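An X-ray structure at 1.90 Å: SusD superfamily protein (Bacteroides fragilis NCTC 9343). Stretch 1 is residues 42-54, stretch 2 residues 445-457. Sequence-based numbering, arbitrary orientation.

Stretch 1 42-54: HTITFGELRGGRF
Stretch 2 (445-457) EFIQEGQRWWDLR

Two stretches nearly 400 residues apart in one chain pack through a close glycine-to-glycine backbone contact, fastened by three direct hydrogen bonds, an arginine-tryptophan stack and bridging waters, with 831 Å² buried in total. Stretch 1 is already helical at His 42, widened by a pi-type turn over 42-48, in which both Glu 48 N and Leu 49 N reach Ile 44 O (3.1 Å each); a type I turn from Glu 48 to Gly 51 follows, closed by Gly 51 N to Glu 48 O at 2.9 Å. Stretch 2 leaves a helix at Phe 446, makes a type II turn to Glu 449 (Glu 449 N to Phe 446 O, 3.0 Å), and starts a new helix at Arg 452. The two helices, 42-48 and 452-457, run in roughly the same direction, at 29°, with axes 7.9 Å apart at closest approach.

The register is set by Gly 47 and Gly 450, whose CA atoms lie 3.8 Å apart, and further along by Gly 51 and Trp 453, at 4.6 Å between CA atoms. Gly 47 CA makes a CA-H...O contact with Gly 450 O at 3.4 Å; a CB on Gly 47 would clash with that oxygen. Gly 450 has phi/psi 76/31, a positive phi that by itself favours glycine, and a CB there would run into Thr 43 O, which already sits 3.1 Å from Gly 450 CA. Beside it, Thr 43 (chi1 m) lays CG2 3.6 Å from Gln 448 O.

At the start of the second helix, Trp 453 N donates to Gly 47 O (3.0 Å, 161°). Glu 48 points its CB away, but its m, m side chain curls back to bring OE2 into the turn, where it accepts from Gly 450 N (2.9 Å, 162°). Water 4 donates to Glu 48 OE2 (2.7 Å) and accepts from Gln 451 N (2.9 Å), so it carries the reach of the buried carboxylate on to a further backbone amide. Glu 48 OE1 forms a salt bridge with Arg 53 NH2, through a weak 3.4 Å hydrogen bond.

Arg 452 (chi1 t, chi2 t, then chi3 -142° between wells and chi4 -97°) reaches out so that NH1 donates to Gly 51 O (2.9 Å, 167°), which lies at the edge of the Arg 452 guanidinium, near its plane. Arg 452 CD lies over a face of the Arg 53 guanidinium, 3.6 Å from Arg 53 NE; Arg 53 is p, t, t.

Trp 453 (chi1 t, chi2 -121°) has the most area covered by the opposing stretch. Arg 50 (m, t, p) lies along it: Arg 50 CB sits 3.8 Å from the centroid of the six-membered ring, and the guanidinium stacks flat, centres 4.1 Å apart and planes at 18°, while its nitrogens are hydrogen-bonded elsewhere in the structure.

Trp 454 (chi1 m, chi2 138°) brings CZ2 3.9 Å from Phe 46 CB, while Trp 454 NE1 donates to water 2 (2.7 Å), which lies 2.7 Å from His 42 O and can donate to it. Water 3 links Thr 43 OG1 (2.7 Å) to Glu 449 O (3.3 Å).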

ATOM      1  N   HIS A  42       0.132  -3.026   6.870  1.00 10.67           N
ATOM      2  CA  HIS A  42       0.684  -3.221   5.534  1.00 12.20           C
ATOM      3  C   HIS A  42       0.634  -1.910   4.723  1.00 11.52           C
ATOM      4  O   HIS A  42       1.626  -1.493   4.090  1.00 11.20           O
ATOM      5  CB  HIS A  42      -0.040  -4.351   4.800  1.00 11.00           C
ATOM      6  CG  HIS A  42       0.241  -4.379   3.340  1.00 10.73           C
ATOM      7  ND1 HIS A  42       1.413  -4.876   2.821  1.00  9.63           N
ATOM      8  CD2 HIS A  42      -0.479  -3.928   2.282  1.00 13.66           C
ATOM      9  CE1 HIS A  42       1.404  -4.739   1.502  1.00 12.50           C
ATOM     10  NE2 HIS A  42       0.272  -4.145   1.151  1.00 13.51           N
ATOM     11  N   THR A  43      -0.529  -1.266   4.739  1.00 10.34           N
ATOM     12  CA  THR A  43      -0.801  -0.142   3.887  1.00  9.10           C
ATOM     13  C   THR A  43      -0.315   1.147   4.554  1.00  9.74           C
ATOM     14  O   THR A  43       0.463   1.924   3.952  1.00 10.44           O
ATOM     15  CB  THR A  43      -2.307  -0.065   3.570  1.00 10.86           C
ATOM     16  OG1 THR A  43      -2.663  -1.173   2.720  1.00  9.22           O
ATOM     17  CG2 THR A  43      -2.688   1.267   2.938  1.00  8.33           C
ATOM     18  N   ILE A  44      -0.719   1.365   5.789  1.00  9.98           N
ATOM     19  CA  ILE A  44      -0.428   2.666   6.451  1.00 10.52           C
ATOM     20  C   ILE A  44       0.960   2.607   7.138  1.00  9.80           C
ATOM     21  O   ILE A  44       1.867   3.338   6.759  1.00 12.11           O
ATOM     22  CB  ILE A  44      -1.476   3.091   7.442  1.00 11.99           C
ATOM     23  CG1 ILE A  44      -2.889   3.157   6.798  1.00 13.52           C
ATOM     24  CG2 ILE A  44      -1.083   4.434   8.079  1.00  9.27           C
ATOM     25  CD1 ILE A  44      -3.115   4.205   5.700  1.00  8.71           C
ATOM     26  N   THR A  45       1.157   1.748   8.124  1.00  9.93           N
ATOM     27  CA  THR A  45       2.429   1.758   8.877  1.00 10.60           C
ATOM     28  C   THR A  45       3.652   1.559   7.984  1.00  9.44           C
ATOM     29  O   THR A  45       4.575   2.368   8.029  1.00  9.72           O
ATOM     30  CB  THR A  45       2.417   0.764  10.063  1.00  8.71           C
ATOM     31  OG1 THR A  45       1.151   0.907  10.715  1.00 13.29           O
ATOM     32  CG2 THR A  45       3.591   1.034  11.046  1.00  9.95           C
ATOM     33  N   PHE A  46       3.605   0.534   7.147  1.00  9.24           N
ATOM     34  CA  PHE A  46       4.721   0.160   6.279  1.00 11.51           C
ATOM     35  C   PHE A  46       4.734   0.995   4.960  1.00 12.77           C
ATOM     36  O   PHE A  46       5.760   1.510   4.559  1.00 12.88           O
ATOM     37  CB  PHE A  46       4.612  -1.300   5.906  1.00 10.51           C
ATOM     38  CG  PHE A  46       4.860  -2.280   7.019  1.00 12.01           C
ATOM     39  CD1 PHE A  46       5.542  -1.941   8.191  1.00 15.14           C
ATOM     40  CD2 PHE A  46       4.514  -3.602   6.836  1.00 10.02           C
ATOM     41  CE1 PHE A  46       5.805  -2.919   9.174  1.00 10.92           C
ATOM     42  CE2 PHE A  46       4.802  -4.591   7.822  1.00 15.79           C
ATOM     43  CZ  PHE A  46       5.417  -4.229   8.998  1.00 15.96           C
ATOM     44  N   GLY A  47       3.577   1.160   4.327  1.00 14.04           N
ATOM     45  CA  GLY A  47       3.511   1.735   2.990  1.00 11.85           C
ATOM     46  C   GLY A  47       3.508   3.248   2.940  1.00 11.06           C
ATOM     47  O   GLY A  47       4.025   3.815   1.977  1.00 10.80           O
ATOM     48  N   GLU A  48       2.884   3.906   3.924  1.00 11.47           N
ATOM     49  CA  GLU A  48       2.655   5.382   3.832  1.00 13.24           C
ATOM     50  C   GLU A  48       3.534   6.216   4.751  1.00 10.98           C
ATOM     51  O   GLU A  48       4.070   7.235   4.337  1.00 10.79           O
ATOM     52  CB  GLU A  48       1.218   5.760   4.246  1.00 13.26           C
ATOM     53  CG  GLU A  48       0.155   5.407   3.338  1.00 18.12           C
ATOM     54  CD  GLU A  48       0.015   6.289   2.128  1.00 17.16           C
ATOM     55  OE1 GLU A  48       0.331   7.501   2.138  1.00 13.60           O
ATOM     56  OE2 GLU A  48      -0.508   5.738   1.166  1.00 18.36           O
ATOM     57  N   LEU A  49       3.630   5.819   6.026  1.00 12.46           N
ATOM     58  CA  LEU A  49       4.086   6.790   7.037  1.00 11.00           C
ATOM     59  C   LEU A  49       5.481   7.365   6.857  1.00 12.32           C
ATOM     60  O   LEU A  49       5.712   8.511   7.214  1.00 12.79           O
ATOM     61  CB  LEU A  49       3.939   6.250   8.453  1.00 10.71           C
ATOM     62  CG  LEU A  49       2.528   6.019   9.025  1.00 14.53           C
ATOM     63  CD1 LEU A  49       2.677   5.508  10.470  1.00 11.28           C
ATOM     64  CD2 LEU A  49       1.564   7.251   8.933  1.00 14.17           C
ATOM     65  N   ARG A  50       6.427   6.566   6.389  1.00 13.59           N
ATOM     66  CA  ARG A  50       7.804   7.052   6.182  1.00 13.76           C
ATOM     67  C   ARG A  50       7.965   7.833   4.873  1.00 16.25           C
ATOM     68  O   ARG A  50       9.077   8.238   4.528  1.00 15.95           O
ATOM     69  CB  ARG A  50       8.781   5.873   6.207  1.00 14.40           C
ATOM     70  CG  ARG A  50       8.911   5.236   7.564  1.00  8.95           C
ATOM     71  CD  ARG A  50      10.057   4.194   7.565  1.00 13.68           C
ATOM     72  NE  ARG A  50      11.348   4.888   7.525  1.00  8.40           N
ATOM     73  CZ  ARG A  50      12.554   4.346   7.613  1.00 13.82           C
ATOM     74  NH1 ARG A  50      12.729   3.039   7.706  1.00 11.24           N
ATOM     75  NH2 ARG A  50      13.612   5.147   7.593  1.00  9.68           N
ATOM     76  N   GLY A  51       6.861   8.013   4.150  1.00 13.80           N
ATOM     77  CA  GLY A  51       6.869   8.664   2.832  1.00 14.76           C
ATOM     78  C   GLY A  51       7.153  10.162   2.738  1.00 12.88           C
ATOM     79  O   GLY A  51       7.155  10.670   1.652  1.00 13.52           O
ATOM     80  N   GLY A  52       7.384  10.875   3.845  1.00 10.46           N
ATOM     81  CA  GLY A  52       7.871  12.256   3.759  1.00 12.20           C
ATOM     82  C   GLY A  52       6.771  13.273   3.539  1.00 12.26           C
ATOM     83  O   GLY A  52       7.036  14.424   3.197  1.00 13.87           O
ATOM     84  N   ARG A  53       5.528  12.874   3.712  1.00 10.57           N
ATOM     85  CA  ARG A  53       4.435  13.822   3.489  1.00 11.34           C
ATOM     86  C   ARG A  53       3.385  13.924   4.572  1.00 13.91           C
ATOM     87  O   ARG A  53       2.299  14.524   4.349  1.00 10.78           O
ATOM     88  CB  ARG A  53       3.772  13.574   2.135  1.00 15.98           C
ATOM     89  CG  ARG A  53       3.348  12.186   1.871  1.00 12.68           C
ATOM     90  CD  ARG A  53       2.745  12.111   0.420  1.00 13.20           C
ATOM     91  NE  ARG A  53       2.156  10.808   0.248  1.00  8.99           N
ATOM     92  CZ  ARG A  53       1.466  10.383  -0.803  1.00 16.47           C
ATOM     93  NH1 ARG A  53       1.249  11.172  -1.847  1.00 13.10           N
ATOM     94  NH2 ARG A  53       1.002   9.120  -0.806  1.00 14.96           N
ATOM     95  N   PHE A  54       3.708  13.417   5.763  1.00 12.38           N
ATOM     96  CA  PHE A  54       2.838  13.527   6.916  1.00 12.74           C
ATOM     97  C   PHE A  54       3.336  14.663   7.826  1.00 14.66           C
ATOM     98  O   PHE A  54       4.504  14.977   7.831  1.00 12.69           O
ATOM     99  CB  PHE A  54       2.816  12.204   7.663  1.00 11.19           C
ATOM    100  CG  PHE A  54       1.880  11.194   7.061  1.00 13.55           C
ATOM    101  CD1 PHE A  54       0.548  11.198   7.368  1.00 16.01           C
ATOM    102  CD2 PHE A  54       2.318  10.308   6.140  1.00 14.83           C
ATOM    103  CE1 PHE A  54      -0.324  10.299   6.798  1.00 18.85           C
ATOM    104  CE2 PHE A  54       1.458   9.403   5.560  1.00 18.20           C
ATOM    105  CZ  PHE A  54       0.130   9.409   5.881  1.00 17.94           C
ATOM    106  N   GLU A 445      -2.323   9.262  -7.207  1.00 10.46           N
ATOM    107  CA  GLU A 445      -3.285   8.185  -7.469  1.00 10.08           C
ATOM    108  C   GLU A 445      -3.547   7.350  -6.203  1.00  9.18           C
ATOM    109  O   GLU A 445      -4.672   6.877  -5.974  1.00  7.75           O
ATOM    110  CB  GLU A 445      -2.781   7.286  -8.605  1.00  9.74           C
ATOM    111  CG  GLU A 445      -3.698   6.183  -9.106  1.00  9.37           C
ATOM    112  CD  GLU A 445      -4.990   6.711  -9.747  1.00 13.88           C
ATOM    113  OE1 GLU A 445      -5.031   7.875 -10.170  1.00  7.97           O
ATOM    114  OE2 GLU A 445      -5.950   5.952  -9.817  1.00 10.33           O
ATOM    115  N   PHE A 446      -2.507   7.174  -5.402  1.00  7.84           N
ATOM    116  CA  PHE A 446      -2.494   6.176  -4.332  1.00 10.88           C
ATOM    117  C   PHE A 446      -2.342   6.722  -2.891  1.00 10.49           C
ATOM    118  O   PHE A 446      -1.799   6.071  -2.003  1.00  9.30           O
ATOM    119  CB  PHE A 446      -1.391   5.183  -4.612  1.00  4.18           C
ATOM    120  CG  PHE A 446      -1.573   4.425  -5.846  1.00 11.46           C
ATOM    121  CD1 PHE A 446      -2.652   3.557  -5.992  1.00 16.54           C
ATOM    122  CD2 PHE A 446      -0.676   4.553  -6.908  1.00 17.37           C
ATOM    123  CE1 PHE A 446      -2.833   2.865  -7.169  1.00  8.98           C
ATOM    124  CE2 PHE A 446      -0.861   3.838  -8.071  1.00 15.14           C
ATOM    125  CZ  PHE A 446      -1.949   3.001  -8.197  1.00 11.25           C
ATOM    126  N   ILE A 447      -2.861   7.906  -2.669  1.00  9.19           N
ATOM    127  CA  ILE A 447      -3.002   8.442  -1.313  1.00  9.96           C
ATOM    128  C   ILE A 447      -3.772   7.434  -0.459  1.00  8.91           C
ATOM    129  O   ILE A 447      -4.864   7.006  -0.818  1.00 12.10           O
ATOM    130  CB  ILE A 447      -3.680   9.835  -1.323  1.00 10.56           C
ATOM    131  CG1 ILE A 447      -2.696  10.880  -1.902  1.00 13.39           C
ATOM    132  CG2 ILE A 447      -4.092  10.262   0.119  1.00 11.39           C
ATOM    133  CD1 ILE A 447      -3.247  12.258  -2.077  1.00 14.98           C
ATOM    134  N   GLN A 448      -3.147   7.029   0.648  1.00  9.20           N
ATOM    135  CA  GLN A 448      -3.739   6.154   1.622  1.00 11.62           C
ATOM    136  C   GLN A 448      -3.831   4.707   1.114  1.00  9.36           C
ATOM    137  O   GLN A 448      -4.624   3.951   1.621  1.00  9.70           O
ATOM    138  CB  GLN A 448      -5.117   6.660   2.065  1.00 13.22           C
ATOM    139  CG  GLN A 448      -5.499   6.216   3.456  1.00 15.41           C
ATOM    140  CD  GLN A 448      -6.887   6.651   3.831  1.00 10.25           C
ATOM    141  OE1 GLN A 448      -7.865   6.212   3.227  1.00 10.39           O
ATOM    142  NE2 GLN A 448      -6.985   7.491   4.873  1.00 12.30           N
ATOM    143  N   GLU A 449      -3.008   4.377   0.110  1.00 10.25           N
ATOM    144  CA  GLU A 449      -2.964   3.052  -0.532  1.00  6.93           C
ATOM    145  C   GLU A 449      -1.543   2.452  -0.506  1.00  9.70           C
ATOM    146  O   GLU A 449      -1.266   1.461  -1.172  1.00 10.74           O
ATOM    147  CB  GLU A 449      -3.529   3.139  -1.945  1.00  7.30           C
ATOM    148  CG  GLU A 449      -5.032   3.211  -2.031  1.00  5.26           C
ATOM    149  CD  GLU A 449      -5.484   3.220  -3.459  1.00 10.80           C
ATOM    150  OE1 GLU A 449      -5.499   4.351  -4.058  1.00 13.86           O
ATOM    151  OE2 GLU A 449      -5.785   2.104  -3.992  1.00 13.02           O
ATOM    152  N   GLY A 450      -0.675   3.000   0.342  1.00  9.63           N
ATOM    153  CA  GLY A 450       0.491   2.260   0.826  1.00 11.16           C
ATOM    154  C   GLY A 450       1.655   2.095  -0.148  1.00 10.95           C
ATOM    155  O   GLY A 450       2.361   1.079  -0.110  1.00 11.88           O
ATOM    156  N   GLN A 451       1.855   3.070  -1.026  1.00 10.13           N
ATOM    157  CA  GLN A 451       2.926   2.963  -1.996  1.00 10.69           C
ATOM    158  C   GLN A 451       4.197   3.821  -1.768  1.00 12.54           C
ATOM    159  O   GLN A 451       5.322   3.405  -2.157  1.00  9.54           O
ATOM    160  CB  GLN A 451       2.387   3.291  -3.374  1.00 10.72           C
ATOM    161  CG  GLN A 451       1.227   2.398  -3.844  1.00 11.68           C
ATOM    162  CD  GLN A 451       1.620   0.965  -3.983  1.00  9.97           C
ATOM    163  OE1 GLN A 451       2.516   0.610  -4.760  1.00 12.03           O
ATOM    164  NE2 GLN A 451       0.973   0.106  -3.188  1.00 15.33           N
ATOM    165  N   ARG A 452       4.028   5.015  -1.214  1.00 10.29           N
ATOM    166  CA  ARG A 452       5.103   5.988  -1.320  1.00 13.09           C
ATOM    167  C   ARG A 452       6.425   5.562  -0.670  1.00 10.53           C
ATOM    168  O   ARG A 452       7.511   5.795  -1.241  1.00  9.89           O
ATOM    169  CB  ARG A 452       4.718   7.377  -0.814  1.00  8.42           C
ATOM    170  CG  ARG A 452       5.790   8.406  -1.237  1.00 10.39           C
ATOM    171  CD  ARG A 452       5.329   9.861  -1.062  1.00 12.15           C
ATOM    172  NE  ARG A 452       5.828  10.662  -2.162  1.00 10.99           N
ATOM    173  CZ  ARG A 452       6.912  11.422  -2.168  1.00 13.05           C
ATOM    174  NH1 ARG A 452       7.628  11.644  -1.069  1.00 14.64           N
ATOM    175  NH2 ARG A 452       7.226  12.046  -3.290  1.00 13.06           N
ATOM    176  N   TRP A 453       6.365   4.928   0.481  1.00 11.03           N
ATOM    177  CA  TRP A 453       7.632   4.502   1.124  1.00  9.16           C
ATOM    178  C   TRP A 453       8.327   3.535   0.189  1.00 12.24           C
ATOM    179  O   TRP A 453       9.538   3.617  -0.019  1.00 11.43           O
ATOM    180  CB  TRP A 453       7.408   3.848   2.505  1.00 10.91           C
ATOM    181  CG  TRP A 453       8.712   3.251   3.115  1.00  8.93           C
ATOM    182  CD1 TRP A 453       8.913   1.983   3.458  1.00 11.75           C
ATOM    183  CD2 TRP A 453       9.941   3.949   3.370  1.00  9.37           C
ATOM    184  NE1 TRP A 453      10.208   1.800   3.917  1.00 12.27           N
ATOM    185  CE2 TRP A 453      10.849   3.007   3.894  1.00 11.52           C
ATOM    186  CE3 TRP A 453      10.348   5.277   3.236  1.00 11.46           C
ATOM    187  CZ2 TRP A 453      12.126   3.345   4.254  1.00 11.16           C
ATOM    188  CZ3 TRP A 453      11.628   5.609   3.594  1.00 12.95           C
ATOM    189  CH2 TRP A 453      12.495   4.646   4.113  1.00  9.17           C
ATOM    190  N   TRP A 454       7.549   2.603  -0.382  1.00 13.01           N
ATOM    191  CA  TRP A 454       8.142   1.607  -1.291  1.00 12.04           C
ATOM    192  C   TRP A 454       8.723   2.279  -2.559  1.00 12.15           C
ATOM    193  O   TRP A 454       9.854   1.982  -2.989  1.00  9.17           O
ATOM    194  CB  TRP A 454       7.141   0.498  -1.615  1.00 11.02           C
ATOM    195  CG  TRP A 454       6.580  -0.215  -0.391  1.00 10.69           C
ATOM    196  CD1 TRP A 454       5.291  -0.594  -0.185  1.00 16.60           C
ATOM    197  CD2 TRP A 454       7.324  -0.706   0.727  1.00 16.56           C
ATOM    198  NE1 TRP A 454       5.184  -1.267   1.022  1.00 19.73           N
ATOM    199  CE2 TRP A 454       6.424  -1.340   1.589  1.00 18.78           C
ATOM    200  CE3 TRP A 454       8.671  -0.668   1.080  1.00 25.83           C
ATOM    201  CZ2 TRP A 454       6.822  -1.916   2.783  1.00 24.36           C
ATOM    202  CZ3 TRP A 454       9.059  -1.238   2.290  1.00 27.91           C
ATOM    203  CH2 TRP A 454       8.137  -1.843   3.110  1.00 18.25           C
ATOM    204  N   ASP A 455       7.964   3.205  -3.118  1.00 10.39           N
ATOM    205  CA  ASP A 455       8.407   3.979  -4.292  1.00 11.12           C
ATOM    206  C   ASP A 455       9.735   4.715  -4.043  1.00 11.94           C
ATOM    207  O   ASP A 455      10.588   4.724  -4.934  1.00  9.45           O
ATOM    208  CB  ASP A 455       7.317   4.968  -4.712  1.00  7.48           C
ATOM    209  CG  ASP A 455       6.044   4.276  -5.197  1.00 10.28           C
ATOM    210  OD1 ASP A 455       6.071   3.083  -5.548  1.00 13.34           O
ATOM    211  OD2 ASP A 455       4.974   4.932  -5.207  1.00 11.61           O
ATOM    212  N   LEU A 456       9.896   5.295  -2.832  1.00 10.77           N
ATOM    213  CA  LEU A 456      11.119   5.995  -2.454  1.00 10.09           C
ATOM    214  C   LEU A 456      12.298   5.066  -2.286  1.00 11.93           C
ATOM    215  O   LEU A 456      13.437   5.439  -2.619  1.00 12.12           O
ATOM    216  CB  LEU A 456      10.940   6.797  -1.169  1.00  8.55           C
ATOM    217  CG  LEU A 456       9.958   7.976  -1.288  1.00  9.68           C
ATOM    218  CD1 LEU A 456       9.608   8.450   0.165  1.00 12.60           C
ATOM    219  CD2 LEU A 456      10.557   9.143  -2.124  1.00  9.21           C
ATOM    220  N   ARG A 457      12.053   3.862  -1.778  1.00 12.01           N
ATOM    221  CA  ARG A 457      13.120   2.856  -1.671  1.00 12.94           C
ATOM    222  C   ARG A 457      13.562   2.350  -3.053  1.00 13.31           C
ATOM    223  O   ARG A 457      14.730   2.072  -3.268  1.00 10.59           O
ATOM    224  CB  ARG A 457      12.647   1.621  -0.876  1.00 10.48           C
ATOM    225  CG  ARG A 457      12.486   1.827   0.628  1.00 15.34           C
ATOM    226  CD  ARG A 457      13.745   1.737   1.439  1.00 14.14           C
ATOM    227  NE  ARG A 457      14.636   0.617   1.076  1.00 16.62           N
ATOM    228  CZ  ARG A 457      14.470  -0.651   1.402  1.00 13.76           C
ATOM    229  NH1 ARG A 457      13.441  -1.036   2.100  1.00 19.32           N
ATOM    230  NH2 ARG A 457      15.348  -1.547   1.010  1.00 14.84           N
TER
HETATM  231  O   HOH W   1       1.714  -1.342   0.709  1.00 23.97           O
HETATM  232  O   HOH W   2       3.638  -2.663   2.696  1.00 29.26           O
HETATM  233  O   HOH W   3      -0.982  -1.273   0.604  1.00 10.37           O
HETATM  234  O   HOH W   4       1.061   5.871  -0.981  1.00  8.47           O